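Local coordinates for DNA mismatch repair protein MutS (Thermus aquaticus, PDB 1EWQ), which binds mismatched base pairs in DNA as a damage sensor in mismatch repair and has a weak ATPase activity, at residues 3-8 with 66-71; 307-312 with 531-536. All coordinates share one frame; numbering follows the deposited sequence.

How the interactions relate
Interaction 1 comes first along the chain and closes before interaction 2 begins. Their centres are 62 Å apart, their nearest atoms about 46 Å, and they lie on opposite sides of the chain's centre, with no helix, strand or sheet in common. Interaction 1 sets the N-terminal loop, ahead of helix 15-26, against strand 67-74 of the sheet in MutS domain I, its nearest atom about 4 Å from the bound DNA. Interaction 2 packs helix 299-314 on helix 514-540 in the MutS domain III range, its nearest atom about 39 Å from the DNA. One contact belongs to the DNA-facing end of this elongated subunit, the other to helix packing in the domain III range.

Interaction 1: 3-8 with 66-71; sequences GMLKGE and FTTPMA
Thr68 meets Leu5 and Lys6 with all three of its side-chain atoms. Its CB lies 3.5 Å from Lys6 O and also touches Leu5 CD2. With OG1 anti to the backbone N (chi1 -177°), the hydroxyl donates a hydrogen bond of 2.6 Å from Thr68 OG1 to Lys6 O, entering nearly along the C=O axis; a weak hydrogen bond joins the same oxygen to Gly44 N. Leu5 CD2 sits 3.3 Å from Thr68 OG1. The methyl takes the remaining branch, Thr68 CG2 lying 3.6 Å from Leu5 CD2. One leucine methyl thus touches every side-chain atom of the threonine, and the two side chains cross at about a right angle. Pro69 reaches the same carbonyl from the next position, its CD 3.4 Å from Lys6 O.

A second bond, from the backbone Thr67 N to Glu8 O (3.1 Å), ties Glu8, at the end of segment 3-8, to the first residue of the strand. Between the two bonds the backbone of Gly7 passes close to the strand, Gly7 CA lying 3.5 Å from Thr67 O. Phe66 packs on carbonyls of the loop: Phe66 CB is 3.2 Å from Glu8 O, while Gly7 O and Leu5 O approach the edge of the ring.

Leu5 also packs on Leu17, Tyr20 and Val21 of helix 15-26, and Lys6 NZ forms a salt bridge with Glu48. The touching parts, residues 5-8 and 66-69, run 109° apart, so the loop does not add a strand. The arrangement is a surface crossing of an N-terminal arm over an inner strand of the mixed MutS domain I sheet, where neighbouring Met70 packs on a sugar of the bound DNA.

Interaction 2: 307-312 with 531-536; sequences DRVEGF and AALAEV
Phe312 turns the face of its ring to Ala531. The alanine CB stands over the ring centre, 4.0 Å from the centroid and only 7° off the normal, a CH-pi contact. Phe312 CG is anti to the carbonyl carbon (chi1 -85°). Ring atom CD1 of Phe312 lies 3.6 Å from Ala531 N, which brings the ring against backbone too. At the root of the same side chain, Phe312 CB meets Ala534 CB at 3.5 Å.

Ala534 CB also touches the Val309 carbonyl, 3.6 Å from its O, and so packs against two residues one helical turn apart. Val309 reaches over with CG1, which lies 3.9 Å from Ala534 N and against Leu533 CB. No hydrogen bond crosses the contact. With Ala531 and Ala534 at the interface, the axes of the two short segments approach to 7.9 Å, crossing at -59°.

All five touching residues are buried. Tyr530, on helix 514-540, packs on Val309 and Phe312, and Leu318 of helix 316-326 also meets Phe312. Arg319 of that helix hydrogen-bonds Phe312 O and forms a salt bridge with Glu535, linking it to both helices, 299-314 and 514-540.

Interaction 1: 3-8 with 66-71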
ATOM      1  N   GLY C   3     -25.558  -9.398 -22.654  1.00 92.41           N
ATOM      2  CA  GLY C   3     -25.483 -10.669 -23.345  1.00 91.39           C
ATOM      3  C   GLY C   3     -24.653 -10.446 -24.587  1.00 90.60           C
ATOM      4  O   GLY C   3     -24.726 -11.203 -25.556  1.00 90.50           O
HETATM    5  N   MSE C   4     -23.860  -9.381 -24.545  1.00 89.79           N
HETATM    6  CA  MSE C   4     -22.996  -9.015 -25.654  1.00 88.99           C
HETATM    7  C   MSE C   4     -21.576  -8.730 -25.180  1.00 88.01           C
HETATM    8  O   MSE C   4     -21.361  -8.037 -24.185  1.00 87.90           O
HETATM    9  CB  MSE C   4     -23.575  -7.799 -26.375  1.00 89.64           C
HETATM   10  CG  MSE C   4     -23.866  -6.617 -25.468  1.00 90.28           C
HETATM   11 SE   MSE C   4     -24.996  -5.314 -26.352  1.00 91.31          SE
HETATM   12  CE  MSE C   4     -23.660  -4.473 -27.469  1.00 90.81           C
ATOM     13  N   LEU C   5     -20.615  -9.279 -25.914  1.00 86.78           N
ATOM     14  CA  LEU C   5     -19.201  -9.133 -25.601  1.00 85.47           C
ATOM     15  C   LEU C   5     -18.575  -7.965 -26.352  1.00 84.57           C
ATOM     16  O   LEU C   5     -18.883  -7.733 -27.518  1.00 84.41           O
ATOM     17  CB  LEU C   5     -18.469 -10.427 -25.966  1.00 85.43           C
ATOM     18  CG  LEU C   5     -16.972 -10.532 -25.681  1.00 85.35           C
ATOM     19  CD1 LEU C   5     -16.733 -10.481 -24.182  1.00 85.33           C
ATOM     20  CD2 LEU C   5     -16.440 -11.835 -26.264  1.00 85.38           C
ATOM     21  N   LYS C   6     -17.697  -7.230 -25.673  1.00 83.50           N
ATOM     22  CA  LYS C   6     -17.014  -6.098 -26.288  1.00 82.43           C
ATOM     23  C   LYS C   6     -16.027  -6.610 -27.322  1.00 81.84           C
ATOM     24  O   LYS C   6     -15.429  -7.671 -27.149  1.00 81.75           O
ATOM     25  CB  LYS C   6     -16.258  -5.283 -25.238  1.00 82.18           C
ATOM     26  CG  LYS C   6     -15.362  -4.208 -25.838  1.00 81.77           C
ATOM     27  CD  LYS C   6     -14.562  -3.489 -24.773  1.00 81.40           C
ATOM     28  CE  LYS C   6     -13.619  -2.467 -25.385  1.00 81.09           C
ATOM     29  NZ  LYS C   6     -12.833  -1.752 -24.344  1.00 80.72           N
ATOM     30  N   GLY C   7     -15.855  -5.850 -28.394  1.00 81.17           N
ATOM     31  CA  GLY C   7     -14.934  -6.254 -29.439  1.00 80.35           C
ATOM     32  C   GLY C   7     -15.377  -5.730 -30.787  1.00 79.74           C
ATOM     33  O   GLY C   7     -16.572  -5.614 -31.052  1.00 79.71           O
ATOM     34  N   GLU C   8     -14.416  -5.416 -31.645  1.00 79.11           N
ATOM     35  CA  GLU C   8     -14.727  -4.893 -32.965  1.00 78.38           C
ATOM     36  C   GLU C   8     -14.994  -5.999 -33.974  1.00 77.81           C
ATOM     37  O   GLU C   8     -14.462  -7.104 -33.860  1.00 77.81           O
ATOM     38  CB  GLU C   8     -13.587  -4.001 -33.442  1.00 78.51           C
ATOM     39  CG  GLU C   8     -13.374  -2.791 -32.553  1.00 78.75           C
ATOM     40  CD  GLU C   8     -12.219  -1.930 -33.009  1.00 78.90           C
ATOM     41  OE1 GLU C   8     -12.242  -1.484 -34.177  1.00 78.96           O
ATOM     42  OE2 GLU C   8     -11.289  -1.703 -32.201  1.00 79.00           O
ATOM     43  N   PHE C  66     -16.294 -11.719 -35.691  1.00 62.10           N
ATOM     44  CA  PHE C  66     -15.505 -10.604 -35.180  1.00 61.31           C
ATOM     45  C   PHE C  66     -14.383 -11.065 -34.260  1.00 60.47           C
ATOM     46  O   PHE C  66     -14.224 -12.260 -34.006  1.00 60.25           O
ATOM     47  CB  PHE C  66     -16.400  -9.589 -34.442  1.00 61.84           C
ATOM     48  CG  PHE C  66     -16.765  -9.980 -33.023  1.00 62.11           C
ATOM     49  CD1 PHE C  66     -17.106  -8.995 -32.097  1.00 62.21           C
ATOM     50  CD2 PHE C  66     -16.765 -11.311 -32.610  1.00 62.22           C
ATOM     51  CE1 PHE C  66     -17.435  -9.325 -30.783  1.00 62.23           C
ATOM     52  CE2 PHE C  66     -17.093 -11.650 -31.294  1.00 62.24           C
ATOM     53  CZ  PHE C  66     -17.428 -10.652 -30.381  1.00 62.25           C
ATOM     54  N   THR C  67     -13.602 -10.105 -33.773  1.00 59.44           N
ATOM     55  CA  THR C  67     -12.505 -10.399 -32.863  1.00 58.50           C
ATOM     56  C   THR C  67     -12.785  -9.682 -31.550  1.00 57.80           C
ATOM     57  O   THR C  67     -13.333  -8.576 -31.542  1.00 57.77           O
ATOM     58  CB  THR C  67     -11.150  -9.906 -33.412  1.00 58.59           C
ATOM     59  OG1 THR C  67     -10.099 -10.326 -32.532  1.00 58.72           O
ATOM     60  CG2 THR C  67     -11.130  -8.388 -33.511  1.00 58.58           C
ATOM     61  N   THR C  68     -12.412 -10.315 -30.444  1.00 56.63           N
ATOM     62  CA  THR C  68     -12.633  -9.736 -29.128  1.00 55.41           C
ATOM     63  C   THR C  68     -11.378  -9.823 -28.276  1.00 54.45           C
ATOM     64  O   THR C  68     -10.528 -10.693 -28.487  1.00 54.52           O
ATOM     65  CB  THR C  68     -13.776 -10.465 -28.382  1.00 55.50           C
ATOM     66  OG1 THR C  68     -14.016  -9.819 -27.128  1.00 55.41           O
ATOM     67  CG2 THR C  68     -13.412 -11.929 -28.129  1.00 55.39           C
ATOM     68  N   PRO C  69     -11.235  -8.908 -27.309  1.00 53.36           N
ATOM     69  CA  PRO C  69     -10.059  -8.929 -26.439  1.00 52.46           C
ATOM     70  C   PRO C  69     -10.012 -10.234 -25.632  1.00 51.66           C
ATOM     71  O   PRO C  69     -11.056 -10.793 -25.283  1.00 51.49           O
ATOM     72  CB  PRO C  69     -10.271  -7.702 -25.558  1.00 52.57           C
ATOM     73  CG  PRO C  69     -10.987  -6.759 -26.477  1.00 52.62           C
ATOM     74  CD  PRO C  69     -11.999  -7.661 -27.133  1.00 53.02           C
HETATM   75  N   MSE C  70      -8.806 -10.714 -25.339  1.00 50.63           N
HETATM   76  CA  MSE C  70      -8.640 -11.951 -24.583  1.00 49.65           C
HETATM   77  C   MSE C  70      -7.456 -11.911 -23.627  1.00 48.54           C
HETATM   78  O   MSE C  70      -6.372 -11.469 -23.986  1.00 48.48           O
HETATM   79  CB  MSE C  70      -8.459 -13.140 -25.536  1.00 50.10           C
HETATM   80  CG  MSE C  70      -8.215 -14.462 -24.814  1.00 50.67           C
HETATM   81 SE   MSE C  70      -7.938 -15.961 -25.993  1.00 52.28          SE
HETATM   82  CE  MSE C  70      -6.016 -15.894 -26.087  1.00 51.35           C
ATOM     83  N   ALA C  71      -7.681 -12.371 -22.404  1.00 47.40           N
ATOM     84  CA  ALA C  71      -6.636 -12.437 -21.385  1.00 46.19           C
ATOM     85  C   ALA C  71      -6.840 -13.756 -20.645  1.00 45.28           C
ATOM     86  O   ALA C  71      -7.972 -14.188 -20.452  1.00 45.56           O
ATOM     87  CB  ALA C  71      -6.753 -11.271 -20.434  1.00 46.00           C
TER

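Interaction 2: 307-312 with 531-536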
ATOM      1  N   ASP C 307      -5.215 -23.189  36.233  1.00 25.18           N
ATOM      2  CA  ASP C 307      -4.622 -24.421  36.742  1.00 25.30           C
ATOM      3  C   ASP C 307      -3.856 -25.109  35.627  1.00 25.70           C
ATOM      4  O   ASP C 307      -2.714 -25.506  35.825  1.00 25.59           O
ATOM      5  CB  ASP C 307      -5.676 -25.368  37.320  1.00 25.01           C
ATOM      6  CG  ASP C 307      -6.230 -24.872  38.635  1.00 25.52           C
ATOM      7  OD1 ASP C 307      -5.472 -24.207  39.374  1.00 25.89           O
ATOM      8  OD2 ASP C 307      -7.412 -25.138  38.943  1.00 25.98           O
ATOM      9  N   ARG C 308      -4.465 -25.227  34.449  1.00 26.05           N
ATOM     10  CA  ARG C 308      -3.787 -25.864  33.332  1.00 26.70           C
ATOM     11  C   ARG C 308      -2.527 -25.100  32.903  1.00 26.46           C
ATOM     12  O   ARG C 308      -1.514 -25.707  32.543  1.00 26.20           O
ATOM     13  CB  ARG C 308      -4.744 -26.022  32.151  1.00 28.33           C
ATOM     14  CG  ARG C 308      -5.837 -27.055  32.402  1.00 30.51           C
ATOM     15  CD  ARG C 308      -6.445 -27.562  31.100  1.00 32.94           C
ATOM     16  NE  ARG C 308      -6.120 -28.970  30.870  1.00 34.18           N
ATOM     17  CZ  ARG C 308      -4.879 -29.438  30.739  1.00 35.53           C
ATOM     18  NH1 ARG C 308      -3.846 -28.606  30.798  1.00 35.79           N
ATOM     19  NH2 ARG C 308      -4.661 -30.746  30.598  1.00 35.73           N
ATOM     20  N   VAL C 309      -2.589 -23.773  32.939  1.00 26.30           N
ATOM     21  CA  VAL C 309      -1.438 -22.952  32.566  1.00 26.28           C
ATOM     22  C   VAL C 309      -0.318 -23.217  33.572  1.00 26.68           C
ATOM     23  O   VAL C 309       0.807 -23.560  33.206  1.00 26.10           O
ATOM     24  CB  VAL C 309      -1.776 -21.443  32.620  1.00 26.40           C
ATOM     25  CG1 VAL C 309      -0.538 -20.610  32.308  1.00 26.04           C
ATOM     26  CG2 VAL C 309      -2.904 -21.129  31.649  1.00 26.44           C
ATOM     27  N   GLU C 310      -0.650 -23.059  34.848  1.00 27.21           N
ATOM     28  CA  GLU C 310       0.307 -23.269  35.925  1.00 27.98           C
ATOM     29  C   GLU C 310       0.950 -24.638  35.811  1.00 27.85           C
ATOM     30  O   GLU C 310       2.137 -24.799  36.075  1.00 27.70           O
ATOM     31  CB  GLU C 310      -0.390 -23.143  37.277  1.00 28.82           C
ATOM     32  CG  GLU C 310       0.545 -23.256  38.465  1.00 30.45           C
ATOM     33  CD  GLU C 310      -0.088 -22.733  39.743  1.00 31.19           C
ATOM     34  OE1 GLU C 310      -1.027 -23.366  40.255  1.00 32.17           O
ATOM     35  OE2 GLU C 310       0.349 -21.671  40.229  1.00 32.35           O
ATOM     36  N   GLY C 311       0.148 -25.620  35.410  1.00 28.09           N
ATOM     37  CA  GLY C 311       0.645 -26.973  35.257  1.00 28.52           C
ATOM     38  C   GLY C 311       1.739 -27.059  34.211  1.00 28.92           C
ATOM     39  O   GLY C 311       2.711 -27.793  34.389  1.00 28.91           O
ATOM     40  N   PHE C 312       1.591 -26.323  33.115  1.00 28.96           N
ATOM     41  CA  PHE C 312       2.613 -26.348  32.074  1.00 29.71           C
ATOM     42  C   PHE C 312       3.783 -25.447  32.454  1.00 29.92           C
ATOM     43  O   PHE C 312       4.873 -25.583  31.911  1.00 29.86           O
ATOM     44  CB  PHE C 312       2.038 -25.913  30.724  1.00 29.58           C
ATOM     45  CG  PHE C 312       1.371 -27.024  29.958  1.00 30.12           C
ATOM     46  CD1 PHE C 312       0.028 -26.939  29.610  1.00 30.05           C
ATOM     47  CD2 PHE C 312       2.092 -28.142  29.564  1.00 30.02           C
ATOM     48  CE1 PHE C 312      -0.588 -27.950  28.878  1.00 30.21           C
ATOM     49  CE2 PHE C 312       1.485 -29.165  28.828  1.00 30.31           C
ATOM     50  CZ  PHE C 312       0.140 -29.067  28.483  1.00 30.20           C
ATOM     51  N   ALA C 531      -0.250 -24.444  26.980  1.00 24.41           N
ATOM     52  CA  ALA C 531       1.204 -24.569  26.928  1.00 24.69           C
ATOM     53  C   ALA C 531       1.820 -23.256  26.438  1.00 24.87           C
ATOM     54  O   ALA C 531       2.883 -22.835  26.909  1.00 25.16           O
ATOM     55  CB  ALA C 531       1.603 -25.727  26.006  1.00 24.56           C
ATOM     56  N   ALA C 532       1.136 -22.602  25.502  1.00 24.68           N
ATOM     57  CA  ALA C 532       1.602 -21.331  24.951  1.00 24.21           C
ATOM     58  C   ALA C 532       1.586 -20.204  25.987  1.00 23.94           C
ATOM     59  O   ALA C 532       2.518 -19.403  26.060  1.00 23.60           O
ATOM     60  CB  ALA C 532       0.755 -20.941  23.749  1.00 23.70           C
ATOM     61  N   LEU C 533       0.518 -20.133  26.774  1.00 23.64           N
ATOM     62  CA  LEU C 533       0.417 -19.095  27.792  1.00 23.78           C
ATOM     63  C   LEU C 533       1.452 -19.365  28.877  1.00 23.81           C
ATOM     64  O   LEU C 533       1.964 -18.426  29.496  1.00 24.10           O
ATOM     65  CB  LEU C 533      -0.993 -19.065  28.399  1.00 23.67           C
ATOM     66  CG  LEU C 533      -2.113 -18.611  27.448  1.00 23.60           C
ATOM     67  CD1 LEU C 533      -3.470 -18.725  28.122  1.00 23.41           C
ATOM     68  CD2 LEU C 533      -1.862 -17.175  27.029  1.00 23.50           C
ATOM     69  N   ALA C 534       1.763 -20.645  29.103  1.00 23.13           N
ATOM     70  CA  ALA C 534       2.761 -21.003  30.107  1.00 22.83           C
ATOM     71  C   ALA C 534       4.124 -20.584  29.582  1.00 22.87           C
ATOM     72  O   ALA C 534       4.956 -20.083  30.334  1.00 23.15           O
ATOM     73  CB  ALA C 534       2.746 -22.515  30.388  1.00 22.08           C
ATOM     74  N   GLU C 535       4.333 -20.794  28.286  1.00 23.05           N
ATOM     75  CA  GLU C 535       5.582 -20.440  27.623  1.00 23.33           C
ATOM     76  C   GLU C 535       5.864 -18.947  27.790  1.00 23.83           C
ATOM     77  O   GLU C 535       6.972 -18.552  28.160  1.00 23.96           O
ATOM     78  CB  GLU C 535       5.487 -20.767  26.136  1.00 23.07           C
ATOM     79  CG  GLU C 535       6.820 -20.905  25.427  1.00 22.94           C
ATOM     80  CD  GLU C 535       7.562 -22.173  25.830  1.00 22.88           C
ATOM     81  OE1 GLU C 535       6.938 -23.055  26.450  1.00 22.89           O
ATOM     82  OE2 GLU C 535       8.762 -22.296  25.523  1.00 22.37           O
ATOM     83  N   VAL C 536       4.859 -18.125  27.498  1.00 23.61           N
ATOM     84  CA  VAL C 536       4.978 -16.680  27.612  1.00 23.91           C
ATOM     85  C   VAL C 536       5.234 -16.293  29.065  1.00 24.24           C
ATOM     86  O   VAL C 536       6.063 -15.436  29.356  1.00 23.87           O
ATOM     87  CB  VAL C 536       3.675 -15.972  27.136  1.00 24.32           C
ATOM     88  CG1 VAL C 536       3.659 -14.517  27.609  1.00 24.95           C
ATOM     89  CG2 VAL C 536       3.581 -16.022  25.630  1.00 24.05           C
TER